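Local coordinates for protein gluconate kinase (Lactobacillus acidophilus, PDB 3LL3) that binds ATP and D-xylulose and, as a member of the FGGY kinase family, probably transfers phosphate from ATP to a sugar or sugar acid such as gluconate, at residues F163-K168 and T219-K224; T174-T179 and L187-E192; S277-C282 and A384-K389; I377-D382 and P476-I481; G443-Q446 and G452-A455. One frame throughout, in Å; residues are numbered along the deposited sequence.

Contact 1: F163-K168 and T219-K224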
# COMPACT_ATOMS: atom_id res chain seq x y z
N PHE A 163 6.38 39.99 -27.52
CA PHE A 163 7.21 40.35 -28.65
C PHE A 163 6.33 40.56 -29.87
O PHE A 163 6.49 41.52 -30.62
CB PHE A 163 8.25 39.27 -28.93
CG PHE A 163 9.06 39.51 -30.17
CD1 PHE A 163 9.84 40.65 -30.29
CD2 PHE A 163 9.05 38.60 -31.21
CE1 PHE A 163 10.60 40.88 -31.44
CE2 PHE A 163 9.81 38.81 -32.37
CZ PHE A 163 10.58 39.96 -32.48
N ARG A 164 5.37 39.65 -30.06
CA ARG A 164 4.48 39.77 -31.19
C ARG A 164 3.73 41.09 -31.11
O ARG A 164 3.54 41.76 -32.12
CB ARG A 164 3.51 38.59 -31.26
CG ARG A 164 4.15 37.27 -31.67
CD ARG A 164 4.47 37.21 -33.16
NE ARG A 164 3.28 37.41 -33.99
CZ ARG A 164 2.41 36.46 -34.31
NH1 ARG A 164 2.59 35.22 -33.89
NH2 ARG A 164 1.34 36.76 -35.04
N LEU A 165 3.34 41.49 -29.90
CA LEU A 165 2.54 42.71 -29.72
C LEU A 165 3.31 44.04 -29.86
O LEU A 165 2.75 45.03 -30.34
CB LEU A 165 1.78 42.69 -28.39
CG LEU A 165 0.66 41.66 -28.29
CD1 LEU A 165 0.14 41.58 -26.84
CD2 LEU A 165 -0.48 41.99 -29.24
N THR A 166 4.57 44.06 -29.43
CA THR A 166 5.31 45.32 -29.30
C THR A 166 6.64 45.33 -30.04
O THR A 166 7.29 46.36 -30.11
CB THR A 166 5.67 45.62 -27.84
OG1 THR A 166 6.62 44.65 -27.37
CG2 THR A 166 4.42 45.62 -26.95
N GLY A 167 7.07 44.17 -30.54
CA GLY A 167 8.38 44.08 -31.16
C GLY A 167 9.52 44.15 -30.15
O GLY A 167 10.68 44.26 -30.52
N LYS A 168 9.19 44.09 -28.86
CA LYS A 168 10.22 44.09 -27.81
C LYS A 168 10.37 42.71 -27.16
O LYS A 168 9.41 41.96 -27.03
CB LYS A 168 9.93 45.18 -26.78
CG LYS A 168 10.07 46.60 -27.34
CD LYS A 168 9.86 47.68 -26.29
CE LYS A 168 10.35 49.04 -26.79
NZ LYS A 168 9.50 49.59 -27.89
N THR A 219 0.32 49.17 -34.24
CA THR A 219 -1.00 49.62 -34.69
C THR A 219 -1.84 48.48 -35.19
O THR A 219 -3.04 48.43 -34.96
CB THR A 219 -0.95 50.63 -35.87
OG1 THR A 219 0.29 51.34 -35.89
CG2 THR A 219 -2.11 51.61 -35.76
N GLU A 220 -1.21 47.56 -35.90
CA GLU A 220 -1.89 46.38 -36.39
C GLU A 220 -2.73 45.74 -35.30
O GLU A 220 -3.93 45.50 -35.47
CB GLU A 220 -0.87 45.36 -36.90
CG GLU A 220 -1.44 44.00 -37.21
CD GLU A 220 -0.37 43.06 -37.72
OE1 GLU A 220 0.78 43.52 -37.84
OE2 GLU A 220 -0.68 41.88 -38.01
N TYR A 221 -2.09 45.46 -34.17
CA TYR A 221 -2.77 44.74 -33.09
C TYR A 221 -3.65 45.64 -32.25
O TYR A 221 -4.48 45.16 -31.50
CB TYR A 221 -1.76 43.98 -32.23
CG TYR A 221 -1.09 42.88 -33.00
CD1 TYR A 221 -1.80 41.77 -33.41
CD2 TYR A 221 0.25 42.98 -33.37
CE1 TYR A 221 -1.20 40.77 -34.14
CE2 TYR A 221 0.86 41.99 -34.10
CZ TYR A 221 0.13 40.88 -34.49
OH TYR A 221 0.74 39.89 -35.22
N VAL A 222 -3.50 46.96 -32.40
CA VAL A 222 -4.40 47.89 -31.72
C VAL A 222 -5.80 47.73 -32.29
O VAL A 222 -6.81 47.76 -31.57
CB VAL A 222 -3.97 49.35 -31.89
CG1 VAL A 222 -5.11 50.29 -31.52
CG2 VAL A 222 -2.74 49.63 -31.05
N LYS A 223 -5.84 47.57 -33.61
CA LYS A 223 -7.09 47.35 -34.31
C LYS A 223 -7.63 45.95 -33.99
O LYS A 223 -8.77 45.81 -33.57
CB LYS A 223 -6.87 47.48 -35.82
CG LYS A 223 -5.98 48.66 -36.20
CD LYS A 223 -5.57 48.62 -37.68
CE LYS A 223 -4.77 49.88 -38.06
NZ LYS A 223 -5.53 51.15 -37.80
N LYS A 224 -6.79 44.94 -34.17
CA LYS A 224 -7.23 43.55 -34.05
C LYS A 224 -7.75 43.24 -32.65
O LYS A 224 -8.65 42.41 -32.49
CB LYS A 224 -6.10 42.58 -34.40
CG LYS A 224 -5.69 42.57 -35.87
CD LYS A 224 -4.81 41.38 -36.19
CE LYS A 224 -4.13 41.54 -37.56
NZ LYS A 224 -3.49 40.27 -38.03
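Arg164 NH2 donates to Tyr221 OH over 3.2 Å, the one hydrogen bond that passes between 163-168 and 219-224. The bond is fairly straight, 158° at the hydrogen, and the hydroxyl sits at the edge of the guanidinium, close to its plane. The guanidinium plane stands at 62° to the tyrosine ring, and its edge meets the phenol oxygen. The arginine chain starts beside its own backbone N (chi1 -71°) and bends twice more, which folds its head round to the hydroxyl. NH1 of the same group bonds to the hydroxyl of Tyr160, so two tyrosines hold the guanidinium from its two terminal nitrogens.

Further back, the Tyr221 ring passes the end of helix 157-166, with CE2 3.3 Å from the carbonyl O of Arg164. Leu165 packs at the root of the tyrosine, its CD2 3.8 Å from Tyr221 CB. Glu220 lies over one face of the ring near the rim while its OE2 forms a salt bridge to Lys224 NZ at 3.2 Å. A leucine in place of Tyr221 would probably leave Arg164 NH2 without its hydroxyl mate and the arginine head freer to swing about Tyr160.

Gly167 ends the first helix with positive phi, and Thr166 OG1 forms an ST turn with Lys168 N. Around the pair, helix 49-65 brings Phe53 edge-to-face with Tyr221 and against Arg164 and Leu165, while Leu165 also reaches Ile233 on strand 232-238, one of the sheet strands of the N-terminal domain.

Contact 2: T174-T179 and L187-E192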
# COMPACT_ATOMS: atom_id res chain seq x y z
N THR A 174 10.65 37.47 -12.19
CA THR A 174 10.06 36.21 -11.68
C THR A 174 10.06 35.14 -12.75
O THR A 174 10.08 33.94 -12.45
CB THR A 174 8.60 36.39 -11.17
OG1 THR A 174 7.71 36.43 -12.29
CG2 THR A 174 8.44 37.65 -10.34
N MSE A 175 10.04 35.56 -14.01
CA MSE A 175 10.05 34.61 -15.11
C MSE A 175 11.49 34.15 -15.43
O MSE A 175 11.72 33.00 -15.75
CB MSE A 175 9.37 35.21 -16.35
CG MSE A 175 9.14 34.21 -17.45
SE MSE A 175 7.90 32.76 -17.02
CE MSE A 175 6.28 33.84 -16.71
N ALA A 176 12.44 35.07 -15.32
CA ALA A 176 13.85 34.73 -15.45
C ALA A 176 14.20 33.73 -14.33
O ALA A 176 15.04 32.84 -14.51
CB ALA A 176 14.71 35.98 -15.35
N ALA A 177 13.51 33.88 -13.19
CA ALA A 177 13.71 33.00 -12.05
C ALA A 177 13.35 31.55 -12.35
O ALA A 177 13.84 30.65 -11.67
CB ALA A 177 12.94 33.53 -10.80
N GLY A 178 12.52 31.31 -13.37
CA GLY A 178 12.16 29.95 -13.75
C GLY A 178 13.03 29.31 -14.84
O GLY A 178 12.72 28.19 -15.30
N THR A 179 14.10 29.99 -15.27
CA THR A 179 14.97 29.44 -16.32
C THR A 179 16.04 28.49 -15.79
O THR A 179 16.45 27.56 -16.48
CB THR A 179 15.72 30.54 -17.14
OG1 THR A 179 16.57 31.30 -16.27
CG2 THR A 179 14.74 31.48 -17.83
N LEU A 187 20.90 38.68 -9.47
CA LEU A 187 19.65 38.86 -10.22
C LEU A 187 19.91 39.27 -11.67
O LEU A 187 19.11 39.99 -12.29
CB LEU A 187 18.70 39.85 -9.52
CG LEU A 187 18.37 39.46 -8.07
CD1 LEU A 187 17.25 40.31 -7.50
CD2 LEU A 187 18.02 37.96 -7.98
N THR A 188 21.02 38.82 -12.23
CA THR A 188 21.16 38.79 -13.67
C THR A 188 21.66 37.40 -14.07
O THR A 188 21.87 36.56 -13.20
CB THR A 188 22.08 39.91 -14.18
OG1 THR A 188 22.03 39.95 -15.62
CG2 THR A 188 23.50 39.70 -13.69
N TRP A 189 21.80 37.13 -15.37
CA TRP A 189 22.23 35.81 -15.82
C TRP A 189 23.56 35.43 -15.19
O TRP A 189 24.43 36.27 -15.03
CB TRP A 189 22.36 35.77 -17.35
CG TRP A 189 21.14 36.28 -18.06
CD1 TRP A 189 21.07 37.31 -18.96
CD2 TRP A 189 19.80 35.79 -17.91
NE1 TRP A 189 19.77 37.49 -19.38
CE2 TRP A 189 18.97 36.57 -18.75
CE3 TRP A 189 19.22 34.77 -17.16
CZ2 TRP A 189 17.60 36.34 -18.86
CZ3 TRP A 189 17.85 34.55 -17.26
CH2 TRP A 189 17.06 35.33 -18.11
N ASP A 190 23.70 34.16 -14.80
CA ASP A 190 24.93 33.64 -14.22
C ASP A 190 25.96 33.43 -15.34
O ASP A 190 25.74 32.61 -16.24
CB ASP A 190 24.65 32.33 -13.49
CG ASP A 190 25.84 31.84 -12.69
OD1 ASP A 190 25.88 32.10 -11.48
OD2 ASP A 190 26.75 31.20 -13.28
N GLN A 191 27.06 34.19 -15.32
CA GLN A 191 28.04 34.12 -16.42
C GLN A 191 28.64 32.74 -16.64
O GLN A 191 28.81 32.28 -17.78
CB GLN A 191 29.18 35.12 -16.24
CG GLN A 191 30.09 35.20 -17.49
CD GLN A 191 29.35 35.76 -18.70
OE1 GLN A 191 29.24 35.12 -19.74
NE2 GLN A 191 28.81 36.96 -18.54
N GLU A 192 29.00 32.09 -15.54
CA GLU A 192 29.49 30.72 -15.57
C GLU A 192 28.51 29.77 -16.27
O GLU A 192 28.91 28.95 -17.10
CB GLU A 192 29.79 30.26 -14.14
CG GLU A 192 30.50 28.95 -14.03
CD GLU A 192 30.92 28.62 -12.60
OE1 GLU A 192 30.76 29.49 -11.70
OE2 GLU A 192 31.42 27.49 -12.38
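Trp189 presents the six-membered end of its indole to the turn at 174-179, and two small side chains receive it differently. Thr179 lies across the indole at about a right angle, its OG1 at the ring edge and 3.6 Å from Trp189 CZ3. Ala176 approaches obliquely, with CB 3.7 Å from Trp189 CH2.

The hydroxyl of Thr179 is turned by its chi1 of 62° to sit between backbone N and carbonyl carbon, where it folds back on its own chain: OG1 donates to Ala176 O over 2.8 Å, in the carbonyl plane. That carbonyl also takes the backbone N of Thr179 at 3.1 Å, and OG1 itself accepts from Ile181 N. The bonds close the turn Ala176-Thr179, in the N-terminal domain of this actin-like ATPase fold; there Gly178 O accepts a bond from His81, a residue of the D-xylulose pocket. With an alanine here, Ile181 N would probably lose its acceptor and the indole edge its neighbour at CZ3.

Ile181 and Leu204 also pack on Trp189. Asp190 next to it N-caps helix 191-197 through OD2 to Leu193 N, and its OD1 forms a salt bridge with Lys123.

Contact 3: S277-C282 and A384-K389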
# COMPACT_ATOMS: atom_id res chain seq x y z
N SER A 277 19.05 20.31 0.88
CA SER A 277 18.68 19.13 0.10
C SER A 277 17.94 19.49 -1.19
O SER A 277 17.40 18.62 -1.86
CB SER A 277 17.87 18.13 0.94
OG SER A 277 17.07 18.79 1.92
N ALA A 278 17.97 20.76 -1.55
CA ALA A 278 17.30 21.21 -2.76
C ALA A 278 15.86 20.69 -2.87
O ALA A 278 15.42 20.28 -3.94
CB ALA A 278 18.10 20.82 -4.01
N SER A 279 15.12 20.72 -1.77
CA SER A 279 13.77 20.17 -1.82
C SER A 279 12.71 21.19 -2.20
O SER A 279 11.56 20.82 -2.42
CB SER A 279 13.43 19.48 -0.50
OG SER A 279 13.33 20.44 0.54
N TYR A 280 13.08 22.47 -2.27
CA TYR A 280 12.14 23.51 -2.70
C TYR A 280 12.85 24.53 -3.58
O TYR A 280 14.07 24.71 -3.47
CB TYR A 280 11.47 24.22 -1.49
CG TYR A 280 12.43 24.90 -0.55
CD1 TYR A 280 13.00 26.13 -0.86
CD2 TYR A 280 12.76 24.32 0.67
CE1 TYR A 280 13.89 26.76 0.01
CE2 TYR A 280 13.65 24.93 1.55
CZ TYR A 280 14.21 26.15 1.21
OH TYR A 280 15.09 26.75 2.07
N PHE A 281 12.11 25.19 -4.46
CA PHE A 281 12.74 26.16 -5.34
C PHE A 281 12.86 27.49 -4.62
O PHE A 281 12.16 27.75 -3.64
CB PHE A 281 11.97 26.31 -6.66
CG PHE A 281 10.53 26.84 -6.51
CD1 PHE A 281 10.29 28.13 -6.05
CD2 PHE A 281 9.45 26.06 -6.87
CE1 PHE A 281 8.99 28.63 -5.95
CE2 PHE A 281 8.14 26.54 -6.76
CZ PHE A 281 7.91 27.83 -6.30
N CYS A 282 13.76 28.33 -5.11
CA CYS A 282 13.82 29.73 -4.68
C CYS A 282 13.90 30.61 -5.93
O CYS A 282 14.92 30.62 -6.63
CB CYS A 282 15.01 29.97 -3.75
SG CYS A 282 15.34 31.71 -3.31
N ALA A 384 5.41 21.63 2.64
CA ALA A 384 5.35 22.85 3.45
C ALA A 384 6.40 22.86 4.57
O ALA A 384 7.04 23.88 4.83
CB ALA A 384 3.96 23.04 4.03
N SER A 385 6.55 21.74 5.25
CA SER A 385 7.48 21.61 6.37
C SER A 385 8.94 21.80 5.95
O SER A 385 9.77 22.24 6.75
CB SER A 385 7.31 20.25 7.06
OG SER A 385 6.03 20.14 7.67
N ASN A 386 9.27 21.43 4.71
CA ASN A 386 10.61 21.69 4.18
C ASN A 386 10.89 23.20 4.11
O ASN A 386 12.00 23.63 4.39
CB ASN A 386 10.78 21.08 2.80
CG ASN A 386 10.89 19.57 2.84
OD1 ASN A 386 11.19 18.99 3.88
ND2 ASN A 386 10.66 18.93 1.70
N LEU A 387 9.87 23.97 3.75
CA LEU A 387 9.96 25.43 3.63
C LEU A 387 10.19 26.11 4.98
O LEU A 387 11.06 26.96 5.13
CB LEU A 387 8.64 25.96 3.06
CG LEU A 387 8.36 26.35 1.62
CD1 LEU A 387 9.21 25.64 0.59
CD2 LEU A 387 6.86 26.19 1.33
N ILE A 388 9.37 25.72 5.95
CA ILE A 388 9.33 26.33 7.28
C ILE A 388 10.53 25.91 8.09
O ILE A 388 11.17 26.72 8.75
CB ILE A 388 8.09 25.84 8.05
CG1 ILE A 388 6.82 26.08 7.24
CG2 ILE A 388 7.98 26.50 9.42
CD1 ILE A 388 5.57 25.54 7.95
N LYS A 389 10.83 24.62 8.05
CA LYS A 389 11.91 24.04 8.82
C LYS A 389 11.74 24.38 10.31
O LYS A 389 10.79 23.92 10.97
CB LYS A 389 13.27 24.50 8.28
CG LYS A 389 14.24 23.34 8.04
CD LYS A 389 13.49 22.09 7.57
CE LYS A 389 14.36 21.19 6.70
NZ LYS A 389 13.66 19.92 6.34
O HOH W 1 9.85 20.25 -0.49
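Tyr280 carries its ring between backbone N and carbonyl carbon (chi1 60°), a setting that turns the root of the ring toward Leu387 on helix 365-388, while CB itself points that way from the backbone. Leu387 answers with CD1, 3.4 Å from Tyr280 CB, a close approach for two carbons. The side chain of Leu387 departs from the usual staggered torsions, so its exact pose deserves caution. Farther along the ring, Tyr280 CE2 passes 3.5 Å from the carbonyl O of Asn386.

Ser279 has a comparable first torsion (67°), which sets OG near the amide of Asn386, 3.3 Å from ND2. The angle is too poor for a hydrogen bond, and the hydroxyl is bonded to Asp275 OD2 instead. The amide reaches 277-282 through a water: ND2 donates to it over 2.7 Å, and the water donates to Ser279 O over 2.6 Å. Trp348 NE1 is a second donor to that carbonyl.

Helix 365-388 is thereby joined to the lead-in of strand 281-284, an outermost strand of the mixed sheet, while Leu387 also packs on Ile265 of strand 263-269. Such helix-on-sheet packing belongs to the actin-like ATPase fold of FGGY kinases, and here the edge strand delivers Phe281, stacked on Tyr283, to the bound D-xylulose.

Contact 4: I377-D382 and P476-I481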
# COMPACT_ATOMS: atom_id res chain seq x y z
N ILE A 377 -2.95 15.32 1.70
CA ILE A 377 -2.67 16.48 2.54
C ILE A 377 -1.34 16.35 3.30
O ILE A 377 -0.62 17.33 3.47
CB ILE A 377 -3.82 16.70 3.56
CG1 ILE A 377 -5.13 16.93 2.81
CG2 ILE A 377 -3.52 17.89 4.49
CD1 ILE A 377 -6.33 17.16 3.76
N PHE A 378 -1.05 15.14 3.79
CA PHE A 378 0.22 14.87 4.46
C PHE A 378 1.40 15.20 3.52
O PHE A 378 2.41 15.76 3.93
CB PHE A 378 0.32 13.40 4.90
CG PHE A 378 -0.24 13.11 6.27
CD1 PHE A 378 -0.05 13.98 7.33
CD2 PHE A 378 -0.92 11.91 6.51
CE1 PHE A 378 -0.53 13.70 8.59
CE2 PHE A 378 -1.41 11.61 7.77
CZ PHE A 378 -1.22 12.50 8.82
N ASN A 379 1.26 14.82 2.25
CA ASN A 379 2.31 15.05 1.27
C ASN A 379 2.57 16.56 1.13
O ASN A 379 3.71 17.01 1.13
CB ASN A 379 1.89 14.42 -0.06
CG ASN A 379 2.94 14.56 -1.16
OD1 ASN A 379 2.60 14.89 -2.30
ND2 ASN A 379 4.19 14.29 -0.83
N LEU A 380 1.49 17.32 1.04
CA LEU A 380 1.55 18.78 0.99
C LEU A 380 2.16 19.36 2.26
O LEU A 380 2.87 20.36 2.22
CB LEU A 380 0.16 19.37 0.76
CG LEU A 380 -0.42 19.20 -0.66
CD1 LEU A 380 -1.95 19.28 -0.64
CD2 LEU A 380 0.17 20.18 -1.64
N TYR A 381 1.85 18.76 3.40
CA TYR A 381 2.39 19.25 4.66
C TYR A 381 3.86 18.92 4.76
O TYR A 381 4.64 19.65 5.38
CB TYR A 381 1.64 18.64 5.84
CG TYR A 381 2.17 19.04 7.19
CD1 TYR A 381 2.11 20.36 7.63
CD2 TYR A 381 2.71 18.10 8.03
CE1 TYR A 381 2.58 20.72 8.88
CE2 TYR A 381 3.19 18.44 9.28
CZ TYR A 381 3.12 19.75 9.71
OH TYR A 381 3.59 20.07 10.97
N ASP A 382 4.23 17.80 4.14
CA ASP A 382 5.63 17.37 4.03
C ASP A 382 6.42 18.44 3.25
O ASP A 382 7.50 18.88 3.67
CB ASP A 382 5.65 16.01 3.31
CG ASP A 382 7.03 15.35 3.28
OD1 ASP A 382 8.00 15.94 3.78
OD2 ASP A 382 7.14 14.22 2.75
N PRO A 476 4.58 11.42 11.88
CA PRO A 476 5.87 10.71 11.92
C PRO A 476 5.77 9.30 11.32
O PRO A 476 6.73 8.85 10.72
CB PRO A 476 6.17 10.63 13.43
CG PRO A 476 5.52 11.87 13.99
CD PRO A 476 4.23 12.00 13.19
N LEU A 477 4.65 8.62 11.51
CA LEU A 477 4.48 7.29 10.91
C LEU A 477 4.42 7.40 9.38
O LEU A 477 4.98 6.58 8.67
CB LEU A 477 3.22 6.61 11.44
CG LEU A 477 2.84 5.26 10.82
CD1 LEU A 477 3.96 4.25 10.97
CD2 LEU A 477 1.55 4.75 11.46
N TYR A 478 3.73 8.43 8.87
CA TYR A 478 3.68 8.68 7.43
C TYR A 478 5.11 8.81 6.88
O TYR A 478 5.43 8.25 5.85
CB TYR A 478 2.88 9.95 7.14
CG TYR A 478 2.91 10.43 5.70
CD1 TYR A 478 1.89 10.09 4.81
CD2 TYR A 478 3.95 11.22 5.23
CE1 TYR A 478 1.91 10.53 3.49
CE2 TYR A 478 3.98 11.66 3.92
CZ TYR A 478 2.97 11.32 3.05
OH TYR A 478 3.04 11.77 1.75
N CYS A 479 5.95 9.57 7.59
CA CYS A 479 7.33 9.78 7.17
C CYS A 479 8.17 8.51 7.29
O CYS A 479 9.12 8.31 6.51
CB CYS A 479 7.96 10.91 7.98
SG CYS A 479 7.21 12.51 7.65
N GLU A 480 7.85 7.67 8.27
CA GLU A 480 8.55 6.40 8.42
C GLU A 480 8.29 5.51 7.21
O GLU A 480 9.22 4.92 6.67
CB GLU A 480 8.14 5.68 9.70
CG GLU A 480 8.85 6.21 10.93
CD GLU A 480 10.32 5.83 10.96
OE1 GLU A 480 10.62 4.64 10.71
OE2 GLU A 480 11.17 6.72 11.23
N ILE A 481 7.03 5.43 6.77
CA ILE A 481 6.67 4.57 5.64
C ILE A 481 7.26 5.12 4.33
O ILE A 481 7.79 4.37 3.50
CB ILE A 481 5.14 4.41 5.52
CG1 ILE A 481 4.55 3.88 6.83
CG2 ILE A 481 4.77 3.52 4.35
CD1 ILE A 481 5.26 2.67 7.41
O HOH W 2 5.44 13.04 1.12
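Tyr478 supplies the largest share of the buried surface, laying one face of its ring on Phe378 CB. That carbon stands 3.7 Å from the centroid of the Tyr478 ring and 16° from the normal, a CH-pi contact displaced toward the rim. The side chains slide past each other in opposite directions, and the rings lie obliquely, their planes at 42° and their centroids 5.2 Å apart. With CG anti to the backbone N (chi1 172°), the tyrosine spans the gap between helix segments whose axes come no closer than 11.0 Å.

The segments 377-382 and 476-481, parts of helices 365-388 and 465-485, cross at 87°. Helix 465-485 brings to the C-terminal half of this FGGY kinase a face that also lies on strand 335-337, where Tyr478 touches Ile335 and Leu337. On the same helix Leu477 and Ile481 pack on Phe492 of the second subunit.

Asp382 is third in buried area. Its OD2 lies near the plane of the Tyr478 ring, at the edge, and accepts from a water at 2.6 Å; the same water is hydrogen-bonded to Tyr478 OH at 2.8 Å. A salt bridge from OD2 to Arg482 gives the buried carboxylate a charged mate. Beside the water, Tyr478 OH rests against the start of the Asn379 side chain, 3.4 Å from its CB.

Contact 5: G443-Q446 and G452-A455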
# COMPACT_ATOMS: atom_id res chain seq x y z
N GLY A 443 -0.25 53.97 -11.35
CA GLY A 443 -0.25 54.88 -10.21
C GLY A 443 -1.49 54.83 -9.32
O GLY A 443 -1.63 55.67 -8.44
N LEU A 444 -2.36 53.85 -9.53
CA LEU A 444 -3.58 53.70 -8.74
C LEU A 444 -3.34 53.01 -7.39
O LEU A 444 -4.14 53.16 -6.45
CB LEU A 444 -4.63 52.93 -9.53
CG LEU A 444 -5.09 53.59 -10.83
CD1 LEU A 444 -5.92 52.59 -11.66
CD2 LEU A 444 -5.90 54.84 -10.51
N ASN A 445 -2.24 52.26 -7.28
CA ASN A 445 -1.80 51.70 -6.02
C ASN A 445 -0.30 51.82 -5.95
O ASN A 445 0.37 51.82 -6.97
CB ASN A 445 -2.21 50.22 -5.90
CG ASN A 445 -3.70 50.05 -5.69
OD1 ASN A 445 -4.44 49.77 -6.63
ND2 ASN A 445 -4.16 50.24 -4.45
N GLN A 446 0.24 51.93 -4.74
CA GLN A 446 1.68 52.03 -4.56
C GLN A 446 2.33 50.77 -3.95
O GLN A 446 3.09 50.08 -4.63
CB GLN A 446 2.02 53.26 -3.73
CG GLN A 446 3.46 53.28 -3.25
CD GLN A 446 3.78 54.49 -2.40
OE1 GLN A 446 4.39 54.38 -1.33
NE2 GLN A 446 3.35 55.67 -2.86
N GLY A 452 -4.26 43.55 -0.76
CA GLY A 452 -5.22 43.05 0.20
C GLY A 452 -6.64 43.55 -0.02
O GLY A 452 -7.61 42.88 0.34
N GLN A 453 -6.79 44.72 -0.62
CA GLN A 453 -8.14 45.22 -0.79
C GLN A 453 -8.86 44.48 -1.90
O GLN A 453 -10.09 44.49 -1.96
CB GLN A 453 -8.18 46.73 -1.01
CG GLN A 453 -7.45 47.23 -2.19
CD GLN A 453 -7.47 48.75 -2.26
OE1 GLN A 453 -8.52 49.36 -2.53
NE2 GLN A 453 -6.32 49.37 -2.01
N PHE A 454 -8.09 43.82 -2.75
CA PHE A 454 -8.66 43.10 -3.88
C PHE A 454 -8.72 41.61 -3.59
O PHE A 454 -9.68 40.94 -3.94
CB PHE A 454 -7.84 43.39 -5.14
CG PHE A 454 -7.76 44.85 -5.45
CD1 PHE A 454 -8.87 45.51 -5.95
CD2 PHE A 454 -6.63 45.58 -5.16
CE1 PHE A 454 -8.83 46.86 -6.20
CE2 PHE A 454 -6.58 46.93 -5.41
CZ PHE A 454 -7.68 47.58 -5.93
N ALA A 455 -7.68 41.10 -2.93
CA ALA A 455 -7.55 39.69 -2.63
C ALA A 455 -8.10 39.51 -1.24
O ALA A 455 -7.35 39.49 -0.27
CB ALA A 455 -6.07 39.27 -2.68
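Asn445 projects from its CB toward 452-455, the CG being placed beside the backbone N by a chi1 of -71°. CG comes 4.3 Å from Phe454 CE2, at the limit of the packing. At OD1 the amide meets the ring: the oxygen lies at the edge of Phe454, near its plane, 3.8 Å from CE2 and 4.0 Å from CZ. Amide and ring are almost perpendicular (88°) and the side chains come from opposite directions; lying at the edge, the oxygen faces ring C-H groups and not the pi cloud. The stronger partner of OD1 is Arg439 NE, which donates to it from helix 429-441.

The other branch, ND2, bonds to Glu450 OE1, a carboxylate oxygen that also accepts the backbone N of Gln446. The same ND2 lies 3.4 Å from Gln453 NE2 as modelled. The Gln453 amide is probably turned over there, which leaves the nature of that approach unsettled. Nearer its root Gln453 is more informative: CG lies over one face of the neighbouring Phe454 ring, toward its rim.

Both segments belong to the linker between helix 429-441 and strand 457-461. Gly443 closes that helix in a Schellman motif, and Phe436 on the helix packs against Asn445 and Phe454 alike. In chemical terms the amide of Asn445, though buried, has its two polar atoms paired to an arginine and a glutamate. The arginine probably polarises the carbonyl, and the weakly positive rim of Phe454 is a compatible neighbour for its oxygen, so the edge contact is probably mildly favourable electrostatically.

Overall arrangement
Contacts 3 and 4 share helix 365-388, and their centres lie about 14 Å apart; the one joins that helix to an edge strand, the other to helix 465-485 near the second subunit. Contact 2 belongs to the N-terminal domain, yet its nearest atoms come within about 5 Å of those of contact 3. D-xylulose touches Phe281 within contact 3 and lies about 10 Å from the side chain of Tyr280, and about 12 Å from that of Thr179 in contact 2. Contact 1, in sequence enclosing contact 2, is remote from the sites, its centre about 50 Å from that of contact 4. Contact 5 is likewise peripheral, about 28 Å from contacts 1 and 2 between centres.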